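Local coordinates for protein butyryl-CoA dehydrogenase (Marinomonas mediterranea, PDB 6CXT) that binds flavin-adenine dinucleotide as a member of the acyl-CoA dehydrogenase family of flavoproteins and assembles with further copies of itself, at residues B[97-100]-B[106-109]; B[304-307]-B[311-314]. All coordinates share one frame; numbering follows the deposited sequence.

How the interactions relate
Both contacts join two consecutive helices across a short turn: interaction 1 holds helix 81-101 to helix 104-114 in the N-terminal domain, and interaction 2 holds helix 279-306 to helix 313-338 in the C-terminal domain. They do not touch, their nearest atoms being about 6 Å apart, but helix 231-245 lies by both, packing on P97 beside interaction 1 and pairing through D240 with K306 and N312 in interaction 2. Interaction 1 is the more buried, a lysine chain laid over carbonyl oxygens with two waters and a salt bridge to E104 at its end. In partly buried interaction 2, N312's amide lies on K306 and passes that of Q305, with one water between Q305 and D311. Neither has a direct hydrogen bond between its segments.

Interaction 1: B[97-100]-B[106-109]; sequences PILE and LKHQ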
loop_
_atom_site.group_PDB
_atom_site.type_symbol
_atom_site.label_atom_id
_atom_site.label_comp_id
_atom_site.label_asym_id
_atom_site.label_seq_id
_atom_site.Cartn_x
_atom_site.Cartn_y
_atom_site.Cartn_z
ATOM N N PRO B 97 -24.645 5.437 -27.426
ATOM C CA PRO B 97 -24.793 4.396 -28.428
ATOM C C PRO B 97 -25.981 4.634 -29.389
ATOM O O PRO B 97 -25.937 4.177 -30.544
ATOM C CB PRO B 97 -25.067 3.128 -27.642
ATOM C CG PRO B 97 -25.024 3.501 -26.225
ATOM C CD PRO B 97 -24.541 4.885 -26.062
ATOM N N ILE B 98 -27.016 5.309 -28.901
ATOM C CA ILE B 98 -28.140 5.673 -29.747
ATOM C C ILE B 98 -27.635 6.629 -30.815
ATOM O O ILE B 98 -27.899 6.395 -32.001
ATOM C CB ILE B 98 -29.309 6.280 -28.940
ATOM C CG1 ILE B 98 -30.009 5.143 -28.196
ATOM C CG2 ILE B 98 -30.297 7.066 -29.846
ATOM C CD1 ILE B 98 -30.950 5.610 -27.087
ATOM N N LEU B 99 -26.963 7.709 -30.385
ATOM C CA LEU B 99 -26.329 8.651 -31.288
ATOM C C LEU B 99 -25.400 7.956 -32.294
ATOM O O LEU B 99 -25.473 8.253 -33.491
ATOM C CB LEU B 99 -25.586 9.773 -30.545
ATOM C CG LEU B 99 -24.884 10.851 -31.386
ATOM C CD1 LEU B 99 -25.897 11.694 -32.194
ATOM C CD2 LEU B 99 -24.064 11.771 -30.501
ATOM N N GLU B 100 -24.577 7.014 -31.842
ATOM C CA GLU B 100 -23.571 6.400 -32.710
ATOM C C GLU B 100 -24.039 5.271 -33.612
ATOM O O GLU B 100 -23.395 5.003 -34.627
ATOM C CB GLU B 100 -22.341 5.968 -31.897
ATOM C CG GLU B 100 -21.786 7.165 -31.136
ATOM C CD GLU B 100 -20.458 6.893 -30.478
ATOM O OE1 GLU B 100 -20.201 5.751 -30.020
ATOM O OE2 GLU B 100 -19.679 7.862 -30.447
ATOM N N LEU B 106 -34.671 6.551 -35.553
ATOM C CA LEU B 106 -34.526 6.304 -34.107
ATOM C C LEU B 106 -33.881 7.509 -33.365
ATOM O O LEU B 106 -34.440 8.001 -32.361
ATOM C CB LEU B 106 -33.832 4.959 -33.833
ATOM C CG LEU B 106 -34.055 4.419 -32.399
ATOM C CD1 LEU B 106 -35.466 3.915 -32.104
ATOM C CD2 LEU B 106 -33.058 3.323 -32.113
ATOM N N LYS B 107 -32.791 8.049 -33.919
ATOM C CA LYS B 107 -32.156 9.228 -33.340
ATOM C C LYS B 107 -33.069 10.456 -33.205
ATOM O O LYS B 107 -33.117 11.072 -32.132
ATOM C CB LYS B 107 -30.850 9.577 -34.040
ATOM C CG LYS B 107 -29.820 8.471 -33.924
ATOM C CD LYS B 107 -28.491 8.862 -34.511
ATOM C CE LYS B 107 -28.576 9.130 -35.999
ATOM N NZ LYS B 107 -27.246 9.017 -36.656
ATOM N N HIS B 108 -33.804 10.807 -34.273
ATOM C CA HIS B 108 -34.783 11.906 -34.186
ATOM C C HIS B 108 -35.948 11.606 -33.274
ATOM O O HIS B 108 -36.450 12.505 -32.600
ATOM C CB HIS B 108 -35.247 12.369 -35.582
ATOM C CG HIS B 108 -34.214 13.200 -36.269
ATOM N ND1 HIS B 108 -33.435 12.719 -37.300
ATOM C CD2 HIS B 108 -33.767 14.453 -36.011
ATOM C CE1 HIS B 108 -32.593 13.662 -37.687
ATOM N NE2 HIS B 108 -32.763 14.719 -36.910
ATOM N N GLN B 109 -36.354 10.349 -33.217
ATOM C CA GLN B 109 -37.430 9.958 -32.307
ATOM C C GLN B 109 -37.004 10.045 -30.817
ATOM O O GLN B 109 -37.751 10.556 -29.986
ATOM C CB GLN B 109 -37.859 8.543 -32.620
ATOM C CG GLN B 109 -39.178 8.103 -32.002
ATOM C CD GLN B 109 -39.487 6.646 -32.349
ATOM O OE1 GLN B 109 -39.505 6.269 -33.528
ATOM N NE2 GLN B 109 -39.695 5.810 -31.320
HETATM O O HOH W 1 -26.294 6.651 -35.984
HETATM O O HOH W 2 -24.823 10.604 -35.324
#
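K107 lays the aliphatic part of its side chain across the carbonyl oxygens of I98 and L99, and this is the tight part of the contact. K107 CG sits 3.4 Å from I98 O, and K107 CD lies 3.2 Å from L99 O. Side chains meet more loosely: I98 CG2 is 4.3 Å from K107 CG, while L99 CD1 approaches K107 CD at 4.5 Å. I98 packs mainly on L110, L111 and L114 of helix 104-114, while L99 divides its side chain between L111 and the loop residues P52 and Y55. A bend in the lysine chain (chi3 -63°) brings the ammonium group round to the L99 carbonyl, where water replaces direct bonding. Water 1 donates to L99 O and accepts from K107 NZ at 2.6 Å; water 2 links the same two atoms, with 3.2 Å to K107 NZ. The ammonium group also forms a salt bridge with E104, in the first turn of helix 104-114. The buried lysine therefore divides its work: its methylenes pack against the backbone where helix 81-101 ends, while its charge is probably balanced by E104, with the Y55 hydroxyl and the two waters as further hydrogen-bond partners.

Interaction 2: B[304-307]-B[311-314]; sequences WQKS and DNTK
The carboxamide of N312 lies flat against K306, whose CA, CB and CG pass over one of its faces; K306 CA is 3.6 Å from N312 CG. The opposite face looks away from 304-307. The lysine chain crosses the amide at a slant, K306 CG standing 3.8 Å from N312 ND2. With its CG between backbone N and carbonyl carbon (chi1 55°), N312 swings its amide back over the end of helix 279-306. The second amide, that of Q305, is turned 60° against the first and slides past it in the opposite direction. Its oxygen does the touching: Q305 OE1 comes within 3.2 Å of N312 CA. Water 3 donates to Q305 OE1 at 2.6 Å and, weakly, to D311 O. T313 N donates to D311 OD1, closing an Asx turn, and comes in from above the carboxylate, 37° out of its plane; the T313 hydroxyl adds a second bond on the syn lone pair of OD1. Two donors thus grip one oxygen, while D311 OD2 forms a salt bridge with R376. N312 occupies the N-cap position of helix 313-338, but its side chain makes no capping bond. D240, on helix 231-245, accepts from N312 ND2 and pairs with the K306 ammonium, and W241 beside it offers K306 a cation-pi contact. K306 and S307 rest on I64 of helix 64-77, and T313 and K314 on helix 366-377, so the turn sits among three further helices.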
loop_
_atom_site.group_PDB
_atom_site.type_symbol
_atom_site.label_atom_id
_atom_site.label_comp_id
_atom_site.label_asym_id
_atom_site.label_seq_id
_atom_site.Cartn_x
_atom_site.Cartn_y
_atom_site.Cartn_z
ATOM N N TRP B 304 -8.835 13.536 -24.065
ATOM C CA TRP B 304 -8.136 14.039 -25.245
ATOM C C TRP B 304 -7.861 12.927 -26.231
ATOM O O TRP B 304 -8.036 13.099 -27.444
ATOM C CB TRP B 304 -6.809 14.738 -24.858
ATOM C CG TRP B 304 -5.997 15.110 -26.062
ATOM C CD1 TRP B 304 -6.121 16.249 -26.805
ATOM C CD2 TRP B 304 -4.959 14.343 -26.658
ATOM N NE1 TRP B 304 -5.210 16.238 -27.839
ATOM C CE2 TRP B 304 -4.481 15.083 -27.774
ATOM C CE3 TRP B 304 -4.359 13.114 -26.349
ATOM C CZ2 TRP B 304 -3.440 14.627 -28.595
ATOM C CZ3 TRP B 304 -3.314 12.655 -27.182
ATOM C CH2 TRP B 304 -2.867 13.426 -28.284
ATOM N N GLN B 305 -7.381 11.802 -25.733
ATOM C CA GLN B 305 -7.008 10.718 -26.615
ATOM C C GLN B 305 -8.237 10.140 -27.349
ATOM O O GLN B 305 -8.142 9.747 -28.536
ATOM C CB GLN B 305 -6.277 9.607 -25.878
ATOM C CG GLN B 305 -5.205 9.010 -26.754
ATOM C CD GLN B 305 -4.686 7.703 -26.251
ATOM O OE1 GLN B 305 -5.403 6.912 -25.608
ATOM N NE2 GLN B 305 -3.427 7.453 -26.537
ATOM N N LYS B 306 -9.364 10.071 -26.631
ATOM C CA LYS B 306 -10.624 9.599 -27.202
ATOM C C LYS B 306 -11.059 10.482 -28.378
ATOM O O LYS B 306 -11.719 9.996 -29.284
ATOM C CB LYS B 306 -11.721 9.509 -26.129
ATOM C CG LYS B 306 -12.952 8.755 -26.595
ATOM C CD LYS B 306 -13.947 8.513 -25.437
ATOM C CE LYS B 306 -15.345 8.209 -25.999
ATOM N NZ LYS B 306 -15.286 7.047 -26.924
ATOM N N SER B 307 -10.690 11.753 -28.356
ATOM C CA SER B 307 -10.952 12.665 -29.473
ATOM C C SER B 307 -9.984 12.500 -30.660
ATOM O O SER B 307 -10.135 13.221 -31.629
ATOM C CB SER B 307 -10.850 14.119 -28.993
ATOM O OG SER B 307 -11.724 14.357 -27.894
ATOM N N ASP B 311 -6.605 3.894 -30.779
ATOM C CA ASP B 311 -7.278 3.024 -29.820
ATOM C C ASP B 311 -7.000 3.748 -28.485
ATOM O O ASP B 311 -5.835 3.848 -28.089
ATOM C CB ASP B 311 -6.689 1.605 -29.802
ATOM C CG ASP B 311 -7.382 0.702 -28.790
ATOM O OD1 ASP B 311 -8.217 1.227 -28.022
ATOM O OD2 ASP B 311 -7.115 -0.522 -28.770
ATOM N N ASN B 312 -8.032 4.330 -27.870
ATOM C CA ASN B 312 -7.844 4.989 -26.551
ATOM C C ASN B 312 -8.267 4.149 -25.357
ATOM O O ASN B 312 -8.449 4.686 -24.289
ATOM C CB ASN B 312 -8.615 6.285 -26.500
ATOM C CG ASN B 312 -10.069 6.066 -26.822
ATOM O OD1 ASN B 312 -10.480 6.148 -28.001
ATOM N ND2 ASN B 312 -10.845 5.729 -25.826
ATOM N N THR B 313 -8.431 2.853 -25.535
ATOM C CA THR B 313 -8.978 1.991 -24.523
ATOM C C THR B 313 -8.044 1.904 -23.309
ATOM O O THR B 313 -8.527 1.917 -22.143
ATOM C CB THR B 313 -9.227 0.574 -25.087
ATOM O OG1 THR B 313 -10.236 0.672 -26.090
ATOM C CG2 THR B 313 -9.743 -0.367 -24.005
ATOM N N LYS B 314 -6.728 1.775 -23.560
ATOM C CA LYS B 314 -5.758 1.715 -22.429
ATOM C C LYS B 314 -5.866 2.955 -21.543
ATOM O O LYS B 314 -5.996 2.815 -20.329
ATOM C CB LYS B 314 -4.327 1.583 -22.957
ATOM C CG LYS B 314 -3.262 1.311 -21.856
ATOM C CD LYS B 314 -1.893 1.095 -22.514
ATOM C CE LYS B 314 -1.368 2.445 -23.014
ATOM N NZ LYS B 314 -0.050 2.187 -23.583
HETATM O O HOH W 3 -4.835 4.511 -24.861
#